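Local coordinates for protein prephenate dehydratase (Chlorobium tepidum TLS, PDB 2QMX) that catalyses the dehydration and decarboxylation of prephenate to phenylpyruvate in phenylalanine biosynthesis and is inhibited by L-phenylalanine, at residues A[149-154]-A[159-164]. Sequence-based numbering, arbitrary orientation.
Sequences ASKRAG and LDILKE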
# COMPACT_ATOMS: atom_id res chain seq x y z
N ALA A 149 -7.11 6.12 17.85
CA ALA A 149 -8.02 6.35 16.73
C ALA A 149 -8.07 7.81 16.27
O ALA A 149 -7.31 8.68 16.72
CB ALA A 149 -9.49 5.81 17.10
N SER A 150 -9.04 8.05 15.38
CA SER A 150 -9.43 9.37 14.89
C SER A 150 -9.96 10.21 16.06
O SER A 150 -10.64 9.69 16.96
CB SER A 150 -10.53 9.11 13.87
OG SER A 150 -10.63 7.65 13.66
N LYS A 151 -9.60 11.50 16.08
CA LYS A 151 -10.30 12.54 16.84
C LYS A 151 -11.85 12.45 16.68
O LYS A 151 -12.61 12.45 17.66
CB LYS A 151 -9.77 13.88 16.35
CG LYS A 151 -10.00 15.01 17.35
CD LYS A 151 -9.14 16.25 17.05
CE LYS A 151 -9.56 17.43 17.99
NZ LYS A 151 -10.60 18.31 17.35
N ARG A 152 -12.31 12.32 15.44
CA ARG A 152 -13.69 12.02 15.11
C ARG A 152 -14.23 10.78 15.87
O ARG A 152 -15.37 10.78 16.33
CB ARG A 152 -13.80 11.85 13.58
CG ARG A 152 -15.07 11.15 13.09
CD ARG A 152 -16.27 12.10 12.90
NE ARG A 152 -17.41 11.32 12.45
CZ ARG A 152 -18.69 11.69 12.55
NH1 ARG A 152 -19.64 10.86 12.11
NH2 ARG A 152 -19.01 12.86 13.10
N ALA A 153 -13.42 9.74 16.05
CA ALA A 153 -13.89 8.59 16.83
C ALA A 153 -14.06 8.98 18.30
O ALA A 153 -15.03 8.57 18.97
CB ALA A 153 -12.94 7.42 16.66
N GLY A 154 -13.12 9.80 18.79
CA GLY A 154 -13.15 10.36 20.15
C GLY A 154 -14.37 11.24 20.31
O GLY A 154 -15.19 10.96 21.15
N LEU A 159 -15.15 10.03 24.04
CA LEU A 159 -13.86 9.81 24.68
C LEU A 159 -13.10 11.16 24.78
O LEU A 159 -13.49 12.11 24.08
CB LEU A 159 -13.06 8.77 23.84
CG LEU A 159 -13.04 7.24 24.13
CD1 LEU A 159 -13.93 6.75 25.29
CD2 LEU A 159 -13.33 6.39 22.90
N ASP A 160 -12.07 11.24 25.64
CA ASP A 160 -11.09 12.35 25.61
C ASP A 160 -9.80 11.99 24.87
O ASP A 160 -9.38 10.83 24.93
CB ASP A 160 -10.74 12.85 27.03
CG ASP A 160 -11.99 13.20 27.86
OD1 ASP A 160 -13.06 13.42 27.21
OD2 ASP A 160 -11.92 13.24 29.11
N ILE A 161 -9.22 12.96 24.16
CA ILE A 161 -7.85 12.86 23.61
C ILE A 161 -6.87 12.91 24.75
O ILE A 161 -6.87 13.88 25.53
CB ILE A 161 -7.45 14.00 22.54
CG1 ILE A 161 -7.53 15.43 23.13
CG2 ILE A 161 -8.29 13.91 21.24
CD1 ILE A 161 -6.25 15.98 23.90
N LEU A 162 -6.05 11.88 24.86
CA LEU A 162 -4.97 11.93 25.85
C LEU A 162 -3.72 12.50 25.22
O LEU A 162 -2.91 13.12 25.90
CB LEU A 162 -4.70 10.56 26.49
CG LEU A 162 -5.38 10.24 27.84
CD1 LEU A 162 -5.66 11.51 28.68
CD2 LEU A 162 -6.67 9.46 27.70
N LYS A 163 -3.60 12.33 23.90
CA LYS A 163 -2.35 12.54 23.17
C LYS A 163 -2.59 12.64 21.67
O LYS A 163 -3.09 11.68 21.05
CB LYS A 163 -1.45 11.33 23.45
CG LYS A 163 -0.02 11.64 23.81
CD LYS A 163 0.51 10.69 24.92
CE LYS A 163 2.02 10.49 24.81
NZ LYS A 163 2.80 11.74 25.05
N GLU A 164 -2.21 13.77 21.06
CA GLU A 164 -2.24 13.97 19.59
C GLU A 164 -0.89 13.67 18.88
O GLU A 164 0.15 13.55 19.54
CB GLU A 164 -2.83 15.35 19.22
CG GLU A 164 -4.02 15.79 20.11
CD GLU A 164 -5.05 16.69 19.41
OE1 GLU A 164 -5.68 16.23 18.42
OE2 GLU A 164 -5.25 17.85 19.88
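K151, at the start of helix 151-156, meets I161 of strand 160-163 and then E164 just beyond it; all three are exposed. From CB, its CG is anti to the backbone N (chi1 -159°), beside the carbonyl carbon, and this places it near I161. CG lies 4.4 Å from CG2 of I161, a loose aliphatic touch; the other branch of I161, ending in CD1, leads away. One carbon further, CD comes 3.7 Å from OE1 of E164, and CE passes the same oxygen at 4.1 Å. There the extended chain bends (chi4 -92°), and NZ ends 5.4 Å from E164 OE1, too far for a salt bridge, although the opposite charges probably still attract. The glutamate thus meets the methylene part of the lysine, the two side chains slanting across each other on the exposed side.

At the buried end the backbones converge. L159 N gives a weak, bent hydrogen bond to G154 O (3.0 Å, 133° at the hydrogen), and L159 CB sits 4.0 Å from CA of G154, while its side chain also packs on V137 of helix 130-139. A153 touches A134 of that same helix.

Strand 160-163 runs antiparallel to strand 87-90, outermost within this chain in the five-stranded mixed sheet, with D160 bonded through its backbone to G90 and the I161 side chain on L89; L162 and K163, both opposite L88, form a classic beta bulge. This is a short helix-to-strand connection, helix 151-156 leading into strand 160-163, in an alpha/beta lobe of the periplasmic-binding-protein-like prephenate dehydratase domain.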